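PDB 5HIU: GTPase activator-like protein from Chaetomium thermophilum, which probably activates a small GTPase as the TSC2 subunit of the tuberous sclerosis complex, this chain being part of its N-terminal helical region. Local coordinates for residues A[321-326]-A[332-337]; A[356-361]-A[386-391]; A[363-368]-A[374-379]; A[380-385]-A[443-448]. All coordinates share one frame; numbering follows the deposited sequence.

All four contacts lie in the C-terminal part of an elongated alpha-solenoid, on the same side of the chain's centre. Contact 1 joins the ends of helices 302-322 and 336-348, and its centre lies about 10 Å from that of contact 3, where N374 reaches back to the L323 carbonyl. Contacts 2 and 3 share helix 352-366, with centres about 13 Å apart; contact 3 is nested in the loop that contact 2 closes, and the F366 and F386 rings meet between them. Contact 4 carries the packing on to helix 448-459. Its centre is about 11 Å from that of contact 3, to which W382 is tied through the L377 carbonyl and the F366 ring.

Contact 1: residues A[321-326]-A[332-337]; sequences KLLRKT and PQVPLS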
loop_
_atom_site.group_PDB
_atom_site.type_symbol
_atom_site.label_atom_id
_atom_site.label_comp_id
_atom_site.label_asym_id
_atom_site.label_seq_id
_atom_site.Cartn_x
_atom_site.Cartn_y
_atom_site.Cartn_z
ATOM N N LYS A 321 3.170 10.547 -15.430
ATOM C CA LYS A 321 2.902 9.179 -15.854
ATOM C C LYS A 321 1.464 9.067 -16.399
ATOM O O LYS A 321 1.246 8.523 -17.481
ATOM C CB LYS A 321 3.165 8.235 -14.681
ATOM C CG LYS A 321 3.243 6.759 -15.027
ATOM C CD LYS A 321 4.393 6.381 -15.953
ATOM C CE LYS A 321 4.266 4.924 -16.413
ATOM N NZ LYS A 321 5.086 4.611 -17.619
ATOM N N LEU A 322 0.500 9.641 -15.683
ATOM C CA LEU A 322 -0.872 9.620 -16.140
ATOM C C LEU A 322 -1.045 10.260 -17.503
ATOM O O LEU A 322 -1.669 9.675 -18.376
ATOM C CB LEU A 322 -1.802 10.312 -15.141
ATOM C CG LEU A 322 -3.306 10.066 -15.365
ATOM C CD1 LEU A 322 -3.627 8.605 -15.661
ATOM C CD2 LEU A 322 -4.114 10.505 -14.158
ATOM N N LEU A 323 -0.463 11.440 -17.697
ATOM C CA LEU A 323 -0.603 12.187 -18.944
ATOM C C LEU A 323 -0.079 11.488 -20.201
ATOM O O LEU A 323 -0.307 11.982 -21.294
ATOM C CB LEU A 323 0.090 13.536 -18.830
ATOM C CG LEU A 323 -0.642 14.546 -17.954
ATOM C CD1 LEU A 323 0.322 15.608 -17.466
ATOM C CD2 LEU A 323 -1.797 15.187 -18.701
ATOM N N ARG A 324 0.635 10.374 -20.077
ATOM C CA ARG A 324 0.998 9.594 -21.259
ATOM C C ARG A 324 -0.126 8.646 -21.671
ATOM O O ARG A 324 -0.015 7.939 -22.687
ATOM C CB ARG A 324 2.229 8.756 -20.992
ATOM C CG ARG A 324 3.411 9.493 -20.416
ATOM C CD ARG A 324 4.525 8.486 -20.222
ATOM N NE ARG A 324 5.675 9.093 -19.579
ATOM C CZ ARG A 324 6.527 9.912 -20.183
ATOM N NH1 ARG A 324 6.361 10.234 -21.464
ATOM N NH2 ARG A 324 7.551 10.420 -19.496
ATOM N N LYS A 325 -1.200 8.610 -20.888
ATOM C CA LYS A 325 -2.286 7.693 -21.154
ATOM C C LYS A 325 -3.415 8.301 -21.980
ATOM O O LYS A 325 -3.494 9.520 -22.166
ATOM C CB LYS A 325 -2.814 7.141 -19.844
ATOM C CG LYS A 325 -1.733 6.577 -18.938
ATOM C CD LYS A 325 -0.938 5.451 -19.581
ATOM C CE LYS A 325 0.145 4.999 -18.628
ATOM N NZ LYS A 325 0.834 3.779 -19.106
ATOM N N THR A 326 -4.272 7.405 -22.479
ATOM C CA THR A 326 -5.346 7.715 -23.436
ATOM C C THR A 326 -6.667 7.104 -22.977
ATOM O O THR A 326 -6.677 6.018 -22.396
ATOM C CB THR A 326 -5.056 7.088 -24.813
ATOM O OG1 THR A 326 -4.989 5.663 -24.668
ATOM C CG2 THR A 326 -3.747 7.624 -25.404
ATOM N N PRO A 332 -8.286 8.319 -17.323
ATOM C CA PRO A 332 -8.999 9.583 -17.352
ATOM C C PRO A 332 -8.127 10.684 -17.919
ATOM O O PRO A 332 -6.931 10.730 -17.641
ATOM C CB PRO A 332 -9.268 9.867 -15.873
ATOM C CG PRO A 332 -8.096 9.287 -15.178
ATOM C CD PRO A 332 -7.647 8.098 -16.009
ATOM N N GLN A 333 -8.720 11.580 -18.692
ATOM C CA GLN A 333 -7.973 12.693 -19.244
ATOM C C GLN A 333 -7.852 13.820 -18.223
ATOM O O GLN A 333 -8.621 13.904 -17.282
ATOM C CB GLN A 333 -8.614 13.173 -20.552
ATOM C CG GLN A 333 -8.018 12.529 -21.805
ATOM C CD GLN A 333 -7.932 11.009 -21.720
ATOM O OE1 GLN A 333 -8.950 10.329 -21.609
ATOM N NE2 GLN A 333 -6.713 10.472 -21.774
ATOM N N VAL A 334 -6.861 14.673 -18.413
ATOM C CA VAL A 334 -6.625 15.790 -17.516
ATOM C C VAL A 334 -6.927 17.111 -18.236
ATOM O O VAL A 334 -6.569 17.270 -19.402
ATOM C CB VAL A 334 -5.168 15.794 -17.038
ATOM C CG1 VAL A 334 -4.902 16.997 -16.153
ATOM C CG2 VAL A 334 -4.846 14.510 -16.289
ATOM N N PRO A 335 -7.570 18.069 -17.543
ATOM C CA PRO A 335 -7.808 19.377 -18.166
ATOM C C PRO A 335 -6.542 20.197 -18.300
ATOM O O PRO A 335 -5.804 20.371 -17.329
ATOM C CB PRO A 335 -8.781 20.081 -17.214
ATOM C CG PRO A 335 -9.004 19.176 -16.048
ATOM C CD PRO A 335 -8.106 17.983 -16.172
ATOM N N LEU A 336 -6.281 20.705 -19.493
ATOM C CA LEU A 336 -5.064 21.454 -19.685
ATOM C C LEU A 336 -5.093 22.725 -18.850
ATOM O O LEU A 336 -4.134 23.031 -18.149
ATOM C CB LEU A 336 -4.869 21.801 -21.144
ATOM C CG LEU A 336 -3.533 22.495 -21.418
ATOM C CD1 LEU A 336 -2.381 21.575 -21.019
ATOM C CD2 LEU A 336 -3.441 22.920 -22.882
ATOM N N SER A 337 -6.200 23.458 -18.931
ATOM C CA SER A 337 -6.371 24.700 -18.178
ATOM C C SER A 337 -6.038 24.487 -16.704
ATOM O O SER A 337 -5.091 25.094 -16.189
ATOM C CB SER A 337 -7.803 25.200 -18.340
ATOM O OG SER A 337 -8.705 24.106 -18.285
#
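L323 lays its CD2 methyl against the isopropyl group of V334, 3.8 Å from V334 CB and 3.9 Å from V334 CG2. The pair sits where an alpha-solenoid changes helix: segment 321-326 carries the C-terminal part of helix 302-322 into a type I turn from L322 to K325, and segment 332-337 leads into helix 336-348, with P335 at its N-cap. The L323 side chain sets out alongside the facing segment, not at it. Its CG stands opposite the carbonyl carbon (chi1 -73°), which swings the leucine end over to the valine, and the two branched groups meet at about a right angle. V334 points toward the turn, its CG2 on the side of its own backbone N. A second apolar pair, also crossed, lies beside the first: L322 CD1 rests 4.1 Å from CD of the P332 ring. V286 of helix 281-294 touches L322, P332 and V334, joining both pairs to the preceding helix, while L339 of helix 336-348 packs on L323 and V334. Toward the exposed edge Q333 sets off away from the turn, but its chain bends at chi2 (50°) and folds the amide back over the start of the connecting loop. There Q333 NE2 lies 3.5 Å from T326 CA. T326 OG1 is hydrogen-bonded to the backbone N of K329, within the five-residue connection.

Contact 2: residues A[356-361]-A[386-391]; sequences TEILRL and FDVAAQ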
loop_
_atom_site.group_PDB
_atom_site.type_symbol
_atom_site.label_atom_id
_atom_site.label_comp_id
_atom_site.label_asym_id
_atom_site.label_seq_id
_atom_site.Cartn_x
_atom_site.Cartn_y
_atom_site.Cartn_z
ATOM N N THR A 356 12.981 21.263 -11.807
ATOM C CA THR A 356 13.342 20.201 -12.755
ATOM C C THR A 356 12.140 19.294 -13.098
ATOM O O THR A 356 11.991 18.892 -14.257
ATOM C CB THR A 356 14.526 19.340 -12.250
ATOM O OG1 THR A 356 15.620 20.189 -11.886
ATOM C CG2 THR A 356 15.012 18.360 -13.322
ATOM N N GLU A 357 11.295 18.985 -12.103
ATOM C CA GLU A 357 10.108 18.122 -12.309
ATOM C C GLU A 357 9.010 18.830 -13.097
ATOM O O GLU A 357 8.567 18.320 -14.133
ATOM C CB GLU A 357 9.549 17.582 -10.981
ATOM C CG GLU A 357 10.450 16.555 -10.318
ATOM C CD GLU A 357 10.809 15.399 -11.255
ATOM O OE1 GLU A 357 9.963 14.471 -11.453
ATOM O OE2 GLU A 357 11.944 15.414 -11.793
ATOM N N ILE A 358 8.590 20.002 -12.621
ATOM C CA ILE A 358 7.677 20.858 -13.391
ATOM C C ILE A 358 8.032 20.786 -14.874
ATOM O O ILE A 358 7.177 20.521 -15.709
ATOM C CB ILE A 358 7.747 22.341 -12.973
ATOM C CG1 ILE A 358 7.302 22.545 -11.515
ATOM C CG2 ILE A 358 6.874 23.177 -13.902
ATOM C CD1 ILE A 358 5.802 22.513 -11.287
ATOM N N LEU A 359 9.304 21.017 -15.172
ATOM C CA LEU A 359 9.810 20.949 -16.526
ATOM C C LEU A 359 9.666 19.553 -17.103
ATOM O O LEU A 359 9.215 19.395 -18.236
ATOM C CB LEU A 359 11.289 21.362 -16.594
ATOM C CG LEU A 359 11.685 22.843 -16.453
ATOM C CD1 LEU A 359 13.170 23.046 -16.764
ATOM C CD2 LEU A 359 10.839 23.730 -17.356
ATOM N N ARG A 360 10.066 18.537 -16.349
ATOM C CA ARG A 360 10.078 17.165 -16.884
ATOM C C ARG A 360 8.681 16.754 -17.332
ATOM O O ARG A 360 8.518 16.097 -18.354
ATOM C CB ARG A 360 10.703 16.158 -15.890
ATOM C CG ARG A 360 10.394 14.685 -16.199
ATOM C CD ARG A 360 11.535 13.693 -16.002
ATOM N NE ARG A 360 12.138 13.794 -14.669
ATOM C CZ ARG A 360 13.446 13.937 -14.431
ATOM N NH1 ARG A 360 14.337 13.957 -15.427
ATOM N NH2 ARG A 360 13.877 14.041 -13.178
ATOM N N LEU A 361 7.683 17.174 -16.575
ATOM C CA LEU A 361 6.284 16.971 -16.942
ATOM C C LEU A 361 6.011 17.651 -18.277
ATOM O O LEU A 361 5.647 16.999 -19.259
ATOM C CB LEU A 361 5.360 17.541 -15.851
ATOM C CG LEU A 361 3.886 17.153 -15.915
ATOM C CD1 LEU A 361 3.282 17.191 -14.528
ATOM C CD2 LEU A 361 3.071 18.018 -16.871
ATOM N N PHE A 386 4.008 27.887 -21.611
ATOM C CA PHE A 386 5.337 28.434 -21.854
ATOM C C PHE A 386 5.758 29.422 -20.761
ATOM O O PHE A 386 6.952 29.573 -20.493
ATOM C CB PHE A 386 5.410 29.103 -23.227
ATOM C CG PHE A 386 5.609 28.144 -24.368
ATOM C CD1 PHE A 386 6.562 27.131 -24.294
ATOM C CD2 PHE A 386 4.870 28.276 -25.539
ATOM C CE1 PHE A 386 6.752 26.258 -25.351
ATOM C CE2 PHE A 386 5.055 27.404 -26.596
ATOM C CZ PHE A 386 5.999 26.394 -26.507
ATOM N N ASP A 387 4.785 30.086 -20.135
ATOM C CA ASP A 387 5.086 31.056 -19.081
ATOM C C ASP A 387 5.539 30.332 -17.820
ATOM O O ASP A 387 6.495 30.769 -17.171
ATOM C CB ASP A 387 3.888 31.981 -18.798
ATOM N N VAL A 388 4.875 29.216 -17.494
ATOM C CA VAL A 388 5.334 28.338 -16.411
ATOM C C VAL A 388 6.736 27.832 -16.724
ATOM O O VAL A 388 7.648 27.934 -15.899
ATOM C CB VAL A 388 4.431 27.109 -16.195
ATOM C CG1 VAL A 388 5.034 26.207 -15.124
ATOM C CG2 VAL A 388 3.020 27.513 -15.789
ATOM N N ALA A 389 6.903 27.290 -17.922
ATOM C CA ALA A 389 8.177 26.719 -18.309
ATOM C C ALA A 389 9.303 27.674 -18.019
ATOM O O ALA A 389 10.341 27.259 -17.517
ATOM C CB ALA A 389 8.177 26.352 -19.778
ATOM N N ALA A 390 9.084 28.953 -18.329
ATOM C CA ALA A 390 10.110 29.989 -18.182
ATOM C C ALA A 390 10.420 30.252 -16.721
ATOM O O ALA A 390 11.582 30.371 -16.335
ATOM C CB ALA A 390 9.666 31.276 -18.863
ATOM N N GLN A 391 9.374 30.322 -15.907
ATOM C CA GLN A 391 9.542 30.449 -14.466
ATOM C C GLN A 391 10.484 29.378 -13.896
ATOM O O GLN A 391 11.246 29.668 -12.981
ATOM C CB GLN A 391 8.183 30.388 -13.772
ATOM C CG GLN A 391 8.213 30.884 -12.338
ATOM C CD GLN A 391 6.981 31.684 -11.966
ATOM O OE1 GLN A 391 6.099 31.906 -12.792
ATOM N NE2 GLN A 391 6.918 32.129 -10.716
#
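I358 and V388 meet methyl to methyl at about a right angle, I358 CG2 lying 3.7 Å from V388 CG1. Each of these methyls is anti to its own backbone N, and both residues point directly at the opposing helix, so the branches converge between the two axes. One residue further along, L359 takes a different course. Its CB sets out to one side of the facing helix, and with CG opposite the carbonyl carbon (chi1 -74°) its CD2 turns inward over the backbone of A389. There L359 CD2 is 3.6 Å from A389 O, and 4.5 Å separates it from A389 CB. The small alanine lets the backbones come near: the CA atoms of L359 and A389 are 6.3 Å apart. All four residues are buried, and no hydrogen bond crosses the interface, which rests on aliphatic contact between two helices running in roughly opposite directions. On the far side of helix 352-366, R360 and E357 form a salt bridge one turn apart. Around the core, V346 and S347 of helix 336-348 touch I358 and V388 respectively, helix 302-322 reaches I358 through L316, and Q426 of helix 423-441 covers L359.

Contact 3: residues A[363-368]-A[374-379]; sequences NSLFHG and NPILVE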
loop_
_atom_site.group_PDB
_atom_site.type_symbol
_atom_site.label_atom_id
_atom_site.label_comp_id
_atom_site.label_asym_id
_atom_site.label_seq_id
_atom_site.Cartn_x
_atom_site.Cartn_y
_atom_site.Cartn_z
ATOM N N ASN A 363 8.011 18.674 -20.440
ATOM C CA ASN A 363 8.754 18.026 -21.510
ATOM C C ASN A 363 8.122 16.740 -22.001
ATOM O O ASN A 363 8.290 16.381 -23.153
ATOM C CB ASN A 363 10.177 17.751 -21.080
ATOM C CG ASN A 363 11.093 18.893 -21.400
ATOM O OD1 ASN A 363 11.134 19.346 -22.538
ATOM N ND2 ASN A 363 11.833 19.371 -20.408
ATOM N N SER A 364 7.400 16.045 -21.136
ATOM C CA SER A 364 6.728 14.826 -21.551
ATOM C C SER A 364 5.429 15.125 -22.297
ATOM O O SER A 364 4.906 14.256 -23.002
ATOM C CB SER A 364 6.420 13.942 -20.351
ATOM O OG SER A 364 5.501 14.603 -19.513
ATOM N N LEU A 365 4.895 16.330 -22.111
ATOM C CA LEU A 365 3.752 16.803 -22.901
ATOM C C LEU A 365 4.101 17.139 -24.358
ATOM O O LEU A 365 3.325 16.851 -25.255
ATOM C CB LEU A 365 3.136 18.028 -22.256
ATOM C CG LEU A 365 2.380 17.776 -20.973
ATOM C CD1 LEU A 365 1.822 19.103 -20.503
ATOM C CD2 LEU A 365 1.260 16.755 -21.142
ATOM N N PHE A 366 5.250 17.760 -24.592
ATOM C CA PHE A 366 5.618 18.150 -25.936
ATOM C C PHE A 366 6.248 17.005 -26.713
ATOM O O PHE A 366 6.275 17.036 -27.945
ATOM C CB PHE A 366 6.549 19.357 -25.909
ATOM C CG PHE A 366 5.852 20.644 -25.595
ATOM C CD1 PHE A 366 5.264 21.389 -26.603
ATOM C CD2 PHE A 366 5.785 21.110 -24.298
ATOM C CE1 PHE A 366 4.610 22.575 -26.315
ATOM C CE2 PHE A 366 5.138 22.293 -24.003
ATOM C CZ PHE A 366 4.547 23.029 -25.012
ATOM N N HIS A 367 6.772 16.010 -26.002
ATOM C CA HIS A 367 7.320 14.800 -26.632
ATOM C C HIS A 367 6.934 13.585 -25.807
ATOM O O HIS A 367 7.265 13.506 -24.640
ATOM C CB HIS A 367 8.851 14.886 -26.750
ATOM C CG HIS A 367 9.432 13.980 -27.798
ATOM N ND1 HIS A 367 10.658 14.213 -28.387
ATOM C CD2 HIS A 367 8.947 12.856 -28.381
ATOM C CE1 HIS A 367 10.909 13.265 -29.272
ATOM N NE2 HIS A 367 9.885 12.430 -29.289
ATOM N N GLY A 368 6.211 12.652 -26.404
ATOM C CA GLY A 368 5.850 11.427 -25.708
ATOM C C GLY A 368 5.084 10.485 -26.602
ATOM O O GLY A 368 4.577 9.471 -26.136
ATOM N N ASN A 374 1.560 15.619 -27.004
ATOM C CA ASN A 374 0.484 15.035 -26.235
ATOM C C ASN A 374 -0.823 15.669 -26.690
ATOM O O ASN A 374 -0.875 16.885 -26.892
ATOM C CB ASN A 374 0.727 15.279 -24.749
ATOM C CG ASN A 374 -0.240 14.535 -23.861
ATOM O OD1 ASN A 374 -1.446 14.687 -23.985
ATOM N ND2 ASN A 374 0.289 13.740 -22.934
ATOM N N PRO A 375 -1.877 14.849 -26.868
ATOM C CA PRO A 375 -3.183 15.335 -27.341
ATOM C C PRO A 375 -3.744 16.481 -26.517
ATOM O O PRO A 375 -4.325 17.409 -27.079
ATOM C CB PRO A 375 -4.108 14.118 -27.210
ATOM C CG PRO A 375 -3.265 12.974 -26.747
ATOM C CD PRO A 375 -1.827 13.376 -26.789
ATOM N N ILE A 376 -3.570 16.412 -25.201
ATOM C CA ILE A 376 -4.075 17.442 -24.284
ATOM C C ILE A 376 -3.776 18.877 -24.751
ATOM O O ILE A 376 -4.575 19.793 -24.505
ATOM C CB ILE A 376 -3.531 17.239 -22.847
ATOM C CG1 ILE A 376 -4.167 18.232 -21.872
ATOM C CG2 ILE A 376 -2.016 17.401 -22.797
ATOM C CD1 ILE A 376 -3.752 18.020 -20.430
ATOM N N LEU A 377 -2.649 19.086 -25.425
ATOM C CA LEU A 377 -2.304 20.427 -25.804
ATOM C C LEU A 377 -2.347 20.727 -27.321
ATOM O O LEU A 377 -1.813 21.753 -27.757
ATOM C CB LEU A 377 -0.981 20.842 -25.133
ATOM C CG LEU A 377 0.336 20.094 -25.316
ATOM C CD1 LEU A 377 0.951 20.374 -26.666
ATOM C CD2 LEU A 377 1.299 20.580 -24.261
ATOM N N VAL A 378 -3.018 19.899 -28.124
ATOM C CA VAL A 378 -3.001 20.143 -29.569
ATOM C C VAL A 378 -3.893 21.299 -30.005
ATOM O O VAL A 378 -3.479 22.092 -30.848
ATOM C CB VAL A 378 -3.317 18.897 -30.426
ATOM C CG1 VAL A 378 -2.335 17.780 -30.116
ATOM C CG2 VAL A 378 -4.755 18.447 -30.252
ATOM N N GLU A 379 -5.094 21.420 -29.441
ATOM C CA GLU A 379 -6.034 22.465 -29.892
ATOM C C GLU A 379 -5.923 23.762 -29.076
ATOM O O GLU A 379 -6.870 24.547 -29.044
ATOM C CB GLU A 379 -7.489 21.965 -29.813
ATOM C CG GLU A 379 -7.827 20.735 -30.645
ATOM C CD GLU A 379 -8.048 21.030 -32.122
ATOM O OE1 GLU A 379 -7.415 21.959 -32.675
ATOM O OE2 GLU A 379 -8.857 20.309 -32.737
#
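L365, in the last turn of helix 352-366, is wrapped by N374, I376 and L377, so that the connection to the next helix of the alpha-solenoid folds back over the helix's C-terminal end. The L365 CD2 methyl touches two neighbouring partners, 3.6 Å from N374 ND2 and 3.7 Å from I376 CG2, while L365 CB receives L377 CD2 at 3.7 Å. That same L377 methyl lies over one face of the F366 ring, a CH-pi contact with CD2 4.2 Å from the ring centroid and 14° off the normal, displaced toward the rim. The L377 CG lies between its backbone N and carbonyl carbon (chi1 58°), which directs the leucine end inward to both residues. Backbone fixes the approach: N374 N donates to L365 O over 2.8 Å, nearly along the carbonyl axis. Further out, R433 binds the F366 carbonyl, and the F366 ring meets W382 edge-to-face. N374 has partners at both ends of its amide: ND2 probably donates to the L323 carbonyl, and OD1 closes an Asx turn, accepting I376 N at 3.0 Å in the carbonyl plane, on a lone pair.

Contact 4: residues A[380-385]-A[443-448]; sequences EHWEPI and PELLQR
W382 and Q447 face each other with their CA atoms 6.5 Å apart, the first at the start of helix 383-391, the second at the N-cap of helix 448-459 and within a type I turn from L445 to R448. The glutamine spreads along one face of the indole. Q447 CG stands 3.6 Å from the centroid of the five-membered ring, 11° off its normal, a CH-pi contact; Q447 CB approaches W382 CE3 to 3.5 Å. A bend at chi2 (84°) then lays the terminal amide over the ring, stacked with the planes 16° apart and NE2 3.5 Å from W382 CZ2. Q447 NE2 also makes a weak hydrogen bond to the V378 carbonyl. At the outer end of the indole L445 CD1 comes obliquely to W382 CH2, at 3.8 Å. A hydrogen bond from NE1 to the L377 carbonyl restrains the tryptophan ring's rotation. D450 OD2 makes weak hydrogen bonds to the backbone N of both W382 and E383. An aromatic residue at the start of one helix is thus buried against the turn leading into another, joining the N-terminal ends of helices 383-391 and 448-459 at the C-terminal end of the alpha-solenoid.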
loop_
_atom_site.group_PDB
_atom_site.type_symbol
_atom_site.label_atom_id
_atom_site.label_comp_id
_atom_site.label_asym_id
_atom_site.label_seq_id
_atom_site.Cartn_x
_atom_site.Cartn_y
_atom_site.Cartn_z
ATOM N N GLU A 380 -4.771 24.008 -28.454
ATOM C CA GLU A 380 -4.711 24.880 -27.281
ATOM C C GLU A 380 -3.638 25.955 -27.333
ATOM O O GLU A 380 -2.606 25.779 -27.957
ATOM C CB GLU A 380 -4.456 24.018 -26.052
ATOM C CG GLU A 380 -5.378 22.815 -25.920
ATOM C CD GLU A 380 -6.717 23.135 -25.285
ATOM O OE1 GLU A 380 -6.833 24.173 -24.599
ATOM O OE2 GLU A 380 -7.650 22.319 -25.452
ATOM N N HIS A 381 -3.891 27.062 -26.641
ATOM C CA HIS A 381 -2.909 28.142 -26.480
ATOM C C HIS A 381 -1.737 27.676 -25.624
ATOM O O HIS A 381 -1.954 27.105 -24.557
ATOM C CB HIS A 381 -3.550 29.344 -25.791
ATOM C CG HIS A 381 -4.711 29.923 -26.539
ATOM N ND1 HIS A 381 -4.556 30.760 -27.625
ATOM C CD2 HIS A 381 -6.046 29.782 -26.358
ATOM C CE1 HIS A 381 -5.746 31.110 -28.081
ATOM N NE2 HIS A 381 -6.666 30.530 -27.331
ATOM N N TRP A 382 -0.509 27.925 -26.072
ATOM C CA TRP A 382 0.677 27.410 -25.384
ATOM C C TRP A 382 1.422 28.453 -24.548
ATOM O O TRP A 382 2.364 28.096 -23.829
ATOM C CB TRP A 382 1.641 26.744 -26.388
ATOM C CG TRP A 382 1.127 25.452 -26.981
ATOM C CD1 TRP A 382 -0.017 24.791 -26.632
ATOM C CD2 TRP A 382 1.767 24.641 -27.984
ATOM N NE1 TRP A 382 -0.141 23.642 -27.373
ATOM C CE2 TRP A 382 0.937 23.527 -28.212
ATOM C CE3 TRP A 382 2.949 24.758 -28.719
ATOM C CZ2 TRP A 382 1.245 22.537 -29.142
ATOM C CZ3 TRP A 382 3.250 23.770 -29.653
ATOM C CH2 TRP A 382 2.392 22.672 -29.852
ATOM N N GLU A 383 1.009 29.722 -24.633
ATOM C CA GLU A 383 1.609 30.780 -23.808
ATOM C C GLU A 383 1.502 30.436 -22.332
ATOM O O GLU A 383 2.512 30.444 -21.621
ATOM C CB GLU A 383 0.967 32.154 -24.062
ATOM C CG GLU A 383 1.459 33.248 -23.111
ATOM C CD GLU A 383 1.310 34.655 -23.684
ATOM O OE1 GLU A 383 2.336 35.264 -24.077
ATOM O OE2 GLU A 383 0.165 35.158 -23.746
ATOM N N PRO A 384 0.285 30.112 -21.864
ATOM C CA PRO A 384 0.193 29.848 -20.435
ATOM C C PRO A 384 1.268 28.861 -19.992
ATOM O O PRO A 384 2.016 29.164 -19.053
ATOM C CB PRO A 384 -1.222 29.270 -20.267
ATOM C CG PRO A 384 -1.981 29.722 -21.480
ATOM C CD PRO A 384 -0.964 29.775 -22.576
ATOM N N ILE A 385 1.381 27.727 -20.698
ATOM C CA ILE A 385 2.355 26.680 -20.346
ATOM C C ILE A 385 3.765 27.166 -20.526
ATOM O O ILE A 385 4.623 26.893 -19.696
ATOM C CB ILE A 385 2.183 25.385 -21.169
ATOM C CG1 ILE A 385 0.874 24.724 -20.785
ATOM C CG2 ILE A 385 3.296 24.379 -20.863
ATOM C CD1 ILE A 385 0.493 23.538 -21.636
ATOM N N PRO A 443 4.067 26.771 -40.567
ATOM C CA PRO A 443 2.717 27.366 -40.628
ATOM C C PRO A 443 1.555 26.419 -40.255
ATOM O O PRO A 443 0.540 26.874 -39.731
ATOM C CB PRO A 443 2.596 27.808 -42.091
ATOM C CG PRO A 443 3.999 27.989 -42.558
ATOM C CD PRO A 443 4.805 26.954 -41.835
ATOM N N GLU A 444 1.705 25.125 -40.536
ATOM C CA GLU A 444 0.724 24.107 -40.142
ATOM C C GLU A 444 0.550 23.988 -38.612
ATOM O O GLU A 444 -0.497 23.556 -38.136
ATOM C CB GLU A 444 1.109 22.751 -40.756
ATOM C CG GLU A 444 0.720 21.531 -39.936
ATOM C CD GLU A 444 1.276 20.239 -40.501
ATOM O OE1 GLU A 444 1.312 20.104 -41.745
ATOM O OE2 GLU A 444 1.666 19.355 -39.697
ATOM N N LEU A 445 1.587 24.350 -37.858
ATOM C CA LEU A 445 1.525 24.415 -36.399
ATOM C C LEU A 445 0.863 25.692 -35.914
ATOM O O LEU A 445 1.434 26.781 -35.998
ATOM C CB LEU A 445 2.922 24.346 -35.805
ATOM C CG LEU A 445 3.058 24.545 -34.299
ATOM C CD1 LEU A 445 2.428 23.383 -33.570
ATOM C CD2 LEU A 445 4.527 24.684 -33.936
ATOM N N LEU A 446 -0.331 25.524 -35.355
ATOM C CA LEU A 446 -1.136 26.635 -34.850
ATOM C C LEU A 446 -0.309 27.597 -33.988
ATOM O O LEU A 446 -0.214 28.800 -34.263
ATOM C CB LEU A 446 -2.298 26.084 -34.012
ATOM C CG LEU A 446 -3.220 25.026 -34.617
ATOM C CD1 LEU A 446 -4.249 24.596 -33.581
ATOM C CD2 LEU A 446 -3.896 25.548 -35.882
ATOM N N GLN A 447 0.343 27.021 -32.981
ATOM C CA GLN A 447 0.846 27.759 -31.829
ATOM C C GLN A 447 2.247 28.317 -32.032
ATOM O O GLN A 447 2.877 28.763 -31.081
ATOM C CB GLN A 447 0.841 26.848 -30.609
ATOM C CG GLN A 447 -0.476 26.110 -30.362
ATOM C CD GLN A 447 -0.619 24.821 -31.164
ATOM O OE1 GLN A 447 0.049 24.631 -32.171
ATOM N NE2 GLN A 447 -1.504 23.940 -30.725
ATOM N N ARG A 448 2.716 28.314 -33.274
ATOM C CA ARG A 448 4.083 28.688 -33.605
ATOM C C ARG A 448 4.536 30.051 -33.068
ATOM O O ARG A 448 5.704 30.213 -32.719
ATOM C CB ARG A 448 4.255 28.659 -35.122
ATOM C CG ARG A 448 5.674 28.891 -35.609
ATOM C CD ARG A 448 5.785 28.693 -37.117
ATOM N NE ARG A 448 4.914 29.613 -37.849
ATOM C CZ ARG A 448 4.992 29.871 -39.154
ATOM N NH1 ARG A 448 5.920 29.300 -39.918
ATOM N NH2 ARG A 448 4.131 30.727 -39.692
#